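Local coordinates for xylosidase (PDB 6XN2), which is a family 43 glycoside hydrolase, a xylosidase that probably releases xylose units from short xylan-derived chains such as xylotriose, at residues 50-60 against 307-315. Numbering follows the deposited sequence.
With CA (calcium ion), chain D; XYP (beta-D-xylopyranose), chain E; GOL (glycerol), chain K.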
ATOM      1  N   ASP A  50       1.509   3.103  -6.153  1.00 24.77           N
ATOM      2  CA  ASP A  50       1.533   2.602  -4.779  1.00 26.92           C
ATOM      3  C   ASP A  50       2.170   3.569  -3.777  1.00 26.56           C
ATOM      4  O   ASP A  50       3.158   3.224  -3.124  1.00 27.25           O
ATOM      5  CB  ASP A  50       2.292   1.282  -4.730  1.00 24.50           C
ATOM      6  CG  ASP A  50       1.944   0.359  -5.893  1.00 31.43           C
ATOM      7  OD1 ASP A  50       0.749   0.195  -6.211  1.00 29.24           O
ATOM      8  OD2 ASP A  50       2.880  -0.206  -6.485  1.00 28.67           O
ATOM      9  N   PRO A  51       1.610   4.778  -3.645  1.00 28.51           N
ATOM     10  CA  PRO A  51       2.309   5.775  -2.824  1.00 26.59           C
ATOM     11  C   PRO A  51       2.221   5.499  -1.323  1.00 26.34           C
ATOM     12  O   PRO A  51       1.122   5.341  -0.795  1.00 28.03           O
ATOM     13  CB  PRO A  51       1.589   7.075  -3.182  1.00 28.20           C
ATOM     14  CG  PRO A  51       0.198   6.637  -3.518  1.00 26.49           C
ATOM     15  CD  PRO A  51       0.324   5.282  -4.163  1.00 27.51           C
ATOM     16  N   SER A  52       3.337   5.510  -0.636  1.00 26.65           N
ATOM     17  CA  SER A  52       3.346   5.368   0.796  1.00 26.36           C
ATOM     18  C   SER A  52       3.875   6.672   1.355  1.00 29.82           C
ATOM     19  O   SER A  52       5.019   6.937   1.274  1.00 27.47           O
ATOM     20  CB  SER A  52       4.212   4.202   1.208  1.00 28.60           C
ATOM     21  OG  SER A  52       3.564   2.983   1.041  1.00 27.02           O
ATOM     22  N   ALA A  53       2.987   7.461   1.934  1.00 25.76           N
ATOM     23  CA  ALA A  53       3.371   8.798   2.420  1.00 29.82           C
ATOM     24  C   ALA A  53       3.673   8.786   3.909  1.00 30.65           C
ATOM     25  O   ALA A  53       2.931   8.200   4.658  1.00 23.83           O
ATOM     26  CB  ALA A  53       2.289   9.779   2.113  1.00 31.48           C
ATOM     27  N   HIS A  54       4.760   9.453   4.272  1.00 28.92           N
ATOM     28  CA  HIS A  54       5.149   9.564   5.693  1.00 31.30           C
ATOM     29  C   HIS A  54       5.656  10.974   5.976  1.00 29.62           C
ATOM     30  O   HIS A  54       6.163  11.589   5.091  1.00 24.60           O
ATOM     31  CB  HIS A  54       6.264   8.573   5.998  1.00 28.80           C
ATOM     32  CG  HIS A  54       5.832   7.156   5.968  1.00 29.42           C
ATOM     33  ND1 HIS A  54       5.494   6.484   7.087  1.00 28.22           N
ATOM     34  CD2 HIS A  54       5.702   6.286   4.961  1.00 28.67           C
ATOM     35  CE1 HIS A  54       5.161   5.269   6.774  1.00 32.46           C
ATOM     36  NE2 HIS A  54       5.267   5.128   5.490  1.00 27.34           N
ATOM     37  N   VAL A  55       5.481  11.426   7.204  1.00 27.02           N
ATOM     38  CA  VAL A  55       6.063  12.719   7.628  1.00 30.73           C
ATOM     39  C   VAL A  55       7.299  12.363   8.442  1.00 30.83           C
ATOM     40  O   VAL A  55       7.143  11.875   9.539  1.00 29.11           O
ATOM     41  CB  VAL A  55       5.101  13.577   8.452  1.00 32.83           C
ATOM     42  CG1 VAL A  55       5.848  14.729   9.078  1.00 31.63           C
ATOM     43  CG2 VAL A  55       3.956  14.089   7.612  1.00 29.11           C
ATOM     44  N   PHE A  56       8.458  12.551   7.838  1.00 31.74           N
ATOM     45  CA  PHE A  56       9.750  12.277   8.488  1.00 30.51           C
ATOM     46  C   PHE A  56      10.526  13.582   8.519  1.00 35.36           C
ATOM     47  O   PHE A  56      10.561  14.275   7.544  1.00 31.52           O
ATOM     48  CB  PHE A  56      10.560  11.283   7.669  1.00 30.26           C
ATOM     49  CG  PHE A  56      10.001   9.891   7.629  1.00 30.03           C
ATOM     50  CD1 PHE A  56       9.275   9.388   8.687  1.00 30.78           C
ATOM     51  CD2 PHE A  56      10.204   9.080   6.539  1.00 29.16           C
ATOM     52  CE1 PHE A  56       8.763   8.107   8.648  1.00 29.68           C
ATOM     53  CE2 PHE A  56       9.694   7.801   6.511  1.00 28.24           C
ATOM     54  CZ  PHE A  56       8.987   7.313   7.567  1.00 27.73           C
ATOM     55  N   ASP A  57      11.071  13.891   9.679  1.00 38.04           N
ATOM     56  CA  ASP A  57      11.899  15.063   9.832  1.00 41.72           C
ATOM     57  C   ASP A  57      11.243  16.361   9.330  1.00 42.75           C
ATOM     58  O   ASP A  57      11.845  17.132   8.642  1.00 40.83           O
ATOM     59  CB  ASP A  57      13.268  14.809   9.190  1.00 42.57           C
ATOM     60  CG  ASP A  57      13.952  13.591   9.761  1.00 51.49           C
ATOM     61  OD1 ASP A  57      13.990  13.498  10.991  1.00 58.98           O
ATOM     62  OD2 ASP A  57      14.423  12.727   9.023  1.00 38.78           O
ATOM     63  N   GLY A  58       9.992  16.557   9.691  1.00 39.56           N
ATOM     64  CA  GLY A  58       9.278  17.743   9.312  1.00 40.04           C
ATOM     65  C   GLY A  58       8.793  17.910   7.892  1.00 43.30           C
ATOM     66  O   GLY A  58       8.146  18.878   7.593  1.00 47.38           O
ATOM     67  N   ALA A  59       9.130  16.993   7.020  1.00 37.42           N
ATOM     68  CA  ALA A  59       8.681  17.049   5.628  1.00 29.09           C
ATOM     69  C   ALA A  59       7.946  15.774   5.232  1.00 32.30           C
ATOM     70  O   ALA A  59       8.084  14.737   5.885  1.00 30.53           O
ATOM     71  CB  ALA A  59       9.862  17.294   4.697  1.00 28.89           C
ATOM     72  N   LEU A  60       7.151  15.861   4.172  1.00 30.79           N
ATOM     73  CA  LEU A  60       6.404  14.710   3.689  1.00 29.92           C
ATOM     74  C   LEU A  60       7.226  13.965   2.652  1.00 31.64           C
ATOM     75  O   LEU A  60       7.559  14.518   1.603  1.00 30.92           O
ATOM     76  CB  LEU A  60       5.065  15.135   3.092  1.00 31.88           C
ATOM     77  CG  LEU A  60       4.200  13.990   2.545  1.00 30.58           C
ATOM     78  CD1 LEU A  60       3.165  13.576   3.569  1.00 31.49           C
ATOM     79  CD2 LEU A  60       3.561  14.394   1.234  1.00 35.45           C
ATOM     80  N   THR A 307      -5.500  -0.306  -7.885  1.00 27.20           N
ATOM     81  CA  THR A 307      -5.741   0.815  -7.017  1.00 25.38           C
ATOM     82  C   THR A 307      -4.913   0.579  -5.757  1.00 28.01           C
ATOM     83  O   THR A 307      -4.924  -0.474  -5.239  1.00 23.63           O
ATOM     84  CB  THR A 307      -7.228   1.079  -6.756  1.00 26.47           C
ATOM     85  OG1 THR A 307      -7.383   2.254  -5.985  1.00 25.97           O
ATOM     86  CG2 THR A 307      -7.862  -0.045  -6.062  1.00 26.97           C
ATOM     87  N   HIS A 308      -4.158   1.573  -5.329  1.00 27.23           N
ATOM     88  CA  HIS A 308      -3.300   1.437  -4.180  1.00 25.99           C
ATOM     89  C   HIS A 308      -3.178   2.774  -3.494  1.00 29.13           C
ATOM     90  O   HIS A 308      -3.256   3.762  -4.132  1.00 25.85           O
ATOM     91  CB  HIS A 308      -1.943   1.019  -4.650  1.00 28.84           C
ATOM     92  CG  HIS A 308      -1.187   0.205  -3.667  1.00 27.02           C
ATOM     93  ND1 HIS A 308      -1.133  -1.152  -3.751  1.00 29.39           N
ATOM     94  CD2 HIS A 308      -0.393   0.550  -2.642  1.00 28.16           C
ATOM     95  CE1 HIS A 308      -0.385  -1.615  -2.783  1.00 33.82           C
ATOM     96  NE2 HIS A 308       0.068  -0.603  -2.094  1.00 25.00           N
ATOM     97  N   HIS A 309      -2.925   2.792  -2.201  1.00 25.41           N
ATOM     98  CA  HIS A 309      -2.927   4.051  -1.512  1.00 29.10           C
ATOM     99  C   HIS A 309      -2.257   4.117  -0.170  1.00 25.33           C
ATOM    100  O   HIS A 309      -1.800   3.151   0.327  1.00 26.15           O
ATOM    101  CB  HIS A 309      -4.378   4.324  -1.172  1.00 25.72           C
ATOM    102  CG  HIS A 309      -4.837   3.594   0.050  1.00 27.26           C
ATOM    103  ND1 HIS A 309      -4.770   2.232   0.167  1.00 24.82           N
ATOM    104  CD2 HIS A 309      -5.254   4.045   1.249  1.00 28.16           C
ATOM    105  CE1 HIS A 309      -5.191   1.875   1.358  1.00 29.50           C
ATOM    106  NE2 HIS A 309      -5.482   2.955   2.036  1.00 26.33           N
ATOM    107  N   SER A 310      -2.127   5.320   0.347  1.00 25.47           N
ATOM    108  CA  SER A 310      -1.771   5.486   1.741  1.00 28.91           C
ATOM    109  C   SER A 310      -2.564   6.655   2.307  1.00 28.17           C
ATOM    110  O   SER A 310      -3.139   7.448   1.559  1.00 29.62           O
ATOM    111  CB  SER A 310      -0.264   5.683   1.915  1.00 27.46           C
ATOM    112  OG  SER A 310       0.201   6.850   1.271  1.00 26.00           O
ATOM    113  N   ILE A 311      -2.608   6.738   3.629  1.00 28.81           N
ATOM    114  CA  ILE A 311      -3.296   7.819   4.318  1.00 27.10           C
ATOM    115  C   ILE A 311      -2.352   8.436   5.340  1.00 29.99           C
ATOM    116  O   ILE A 311      -1.809   7.741   6.204  1.00 29.72           O
ATOM    117  CB  ILE A 311      -4.576   7.324   5.009  1.00 25.02           C
ATOM    118  CG1 ILE A 311      -5.605   6.874   3.969  1.00 25.87           C
ATOM    119  CG2 ILE A 311      -5.136   8.403   5.931  1.00 28.92           C
ATOM    120  CD1 ILE A 311      -6.756   6.092   4.559  1.00 28.10           C
ATOM    121  N   CYS A 312      -2.137   9.737   5.220  1.00 26.36           N
ATOM    122  CA  CYS A 312      -1.086  10.364   6.049  1.00 30.21           C
ATOM    123  C   CYS A 312      -1.478  11.767   6.498  1.00 33.78           C
ATOM    124  O   CYS A 312      -2.031  12.498   5.716  1.00 29.72           O
ATOM    125  CB  CYS A 312       0.162  10.480   5.192  1.00 30.22           C
ATOM    126  SG  CYS A 312       1.575  11.216   6.034  1.00 32.84           S
ATOM    127  N   LEU A 313      -1.177  12.088   7.743  1.00 30.88           N
ATOM    128  CA  LEU A 313      -1.465  13.425   8.296  1.00 35.70           C
ATOM    129  C   LEU A 313      -0.248  14.315   8.074  1.00 34.60           C
ATOM    130  O   LEU A 313       0.832  13.918   8.447  1.00 36.15           O
ATOM    131  CB  LEU A 313      -1.759  13.272   9.784  1.00 34.58           C
ATOM    132  CG  LEU A 313      -2.009  14.561  10.553  1.00 34.90           C
ATOM    133  CD1 LEU A 313      -3.181  15.311   9.971  1.00 36.75           C
ATOM    134  CD2 LEU A 313      -2.248  14.257  12.011  1.00 36.30           C
ATOM    135  N   PHE A 314      -0.454  15.460   7.439  1.00 34.83           N
ATOM    136  CA  PHE A 314       0.598  16.442   7.192  1.00 36.26           C
ATOM    137  C   PHE A 314       0.110  17.798   7.694  1.00 38.32           C
ATOM    138  O   PHE A 314      -0.774  18.401   7.089  1.00 35.66           O
ATOM    139  CB  PHE A 314       0.943  16.511   5.704  1.00 34.32           C
ATOM    140  CG  PHE A 314       2.235  17.226   5.403  1.00 34.65           C
ATOM    141  CD1 PHE A 314       3.188  17.424   6.389  1.00 34.81           C
ATOM    142  CD2 PHE A 314       2.498  17.687   4.124  1.00 33.99           C
ATOM    143  CE1 PHE A 314       4.381  18.074   6.106  1.00 34.49           C
ATOM    144  CE2 PHE A 314       3.684  18.341   3.835  1.00 35.94           C
ATOM    145  CZ  PHE A 314       4.626  18.532   4.826  1.00 34.06           C
ATOM    146  N   GLN A 315       0.644  18.260   8.803  1.00 38.95           N
ATOM    147  CA  GLN A 315       0.224  19.502   9.403  1.00 38.05           C
ATOM    148  C   GLN A 315      -1.294  19.573   9.662  1.00 40.25           C
ATOM    149  O   GLN A 315      -1.834  18.818  10.431  1.00 36.04           O
ATOM    150  CB  GLN A 315       0.784  20.725   8.656  1.00 36.12           C
ATOM    151  CG  GLN A 315       2.299  20.780   8.626  1.00 38.62           C
ATOM    152  CD  GLN A 315       2.898  22.046   8.041  1.00 43.64           C
ATOM    153  OE1 GLN A 315       2.216  22.986   7.767  1.00 43.96           O
ATOM    154  NE2 GLN A 315       4.183  22.049   7.868  1.00 39.29           N
TER
HETATM  155 CA    CA D 401       1.242   0.006   0.171  1.00 32.72          CA
HETATM  156  O1  XYP E 402      -0.857  -5.938  -7.917  1.00 38.05           O
HETATM  157  C1  XYP E 402      -0.240  -4.677  -7.800  1.00 41.49           C
HETATM  158  C2  XYP E 402       0.574  -4.663  -6.522  1.00 41.04           C
HETATM  159  C3  XYP E 402       1.580  -3.557  -6.492  1.00 36.80           C
HETATM  160  C4  XYP E 402       2.362  -3.520  -7.787  1.00 39.65           C
HETATM  161  C5  XYP E 402       1.407  -3.412  -8.939  1.00 38.44           C
HETATM  162  O2  XYP E 402      -0.232  -4.515  -5.361  1.00 38.59           O
HETATM  163  O3  XYP E 402       2.391  -3.926  -5.416  1.00 35.56           O
HETATM  164  O4  XYP E 402       3.185  -2.397  -7.815  1.00 38.52           O
HETATM  165  O5  XYP E 402       0.537  -4.508  -8.958  1.00 41.42           O
HETATM  166  C1  GOL K 408       3.263  10.030   9.106  1.00 29.64           C
HETATM  167  O1  GOL K 408       2.490  11.184   9.456  1.00 42.28           O
HETATM  168  C2  GOL K 408       3.899   9.351  10.298  1.00 27.08           C
HETATM  169  O2  GOL K 408       3.005   8.502  11.003  1.00 45.38           O
HETATM  170  C3  GOL K 408       5.189   8.652   9.999  1.00 33.46           C
HETATM  171  O3  GOL K 408       5.082   7.242  10.025  1.00 34.61           O
HETATM  172  O   HOH W   1       3.151   1.170  -1.219  1.00 22.45           O
HETATM  173  O   HOH W   2       1.067   2.604   0.070  1.00 30.72           O
HETATM  174  O   HOH W   3       2.568   0.677   2.303  1.00 28.69           O
HETATM  175  O   HOH W   4      -1.218   0.409   1.058  1.00 29.54           O
HETATM  176  O   HOH W   5       0.429  -2.132   1.471  1.00 23.62           O
HETATM  177  O   HOH W   6       3.196  -1.768   0.111  1.00 24.89           O
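Ser310 turns OG into the position between its own backbone N and carbonyl carbon (chi1 62°), from where the hydroxyl reaches across to the backbone of 51-53. It donates to Pro51 O at 2.7 Å, arriving well above the carbonyl plane, and accepts a hydrogen bond from Ala53 N at 2.9 Å; these are the only direct hydrogen bonds between the segments, none joining backbone to backbone. His308 has CG anti to its N, which brings the imidazole against Asp50: Asp50 CB sits over one ring face, 3.8 Å from the centroid, in a CH-pi contact, and OD1 lies over the same ring. The carboxylate and ring planes are 62° apart. From the ring edge, His308 NE2 binds the calcium ion at 2.6 Å; six waters make up the rest of the shell, and water 2 ties the metal to Pro51 O, His309 O and Ser52 OG, itself hydrogen-bonded to Pro120 O. Asp50 OD2 accepts a hydrogen bond from O4 of the bound xylopyranose at 2.6 Å and also meets Ser65 OG.

In the five-bladed beta-propeller of family 43, strands 51-56 and 310-314 belong to different sheets, the neighbouring blades at which the ring closes. They run nearly parallel, their axes 15° apart, with the calcium ion and the sugar subsite at their inner ends.

Farther out the interface becomes apolar. Cys312 CB meets Ala53 CB, while its SG packs against Leu60 CD1. Phe314 extends its ring toward the hairpin whose type I' turn runs from Phe56 to Ala59; Leu60 CB covers one face, 3.8 Å from the centroid, and Gly58 O lies near the ring edge. Val55 crosses Phe314 at about a right angle, touching ring atom CD1 with its CG2 at 3.6 Å.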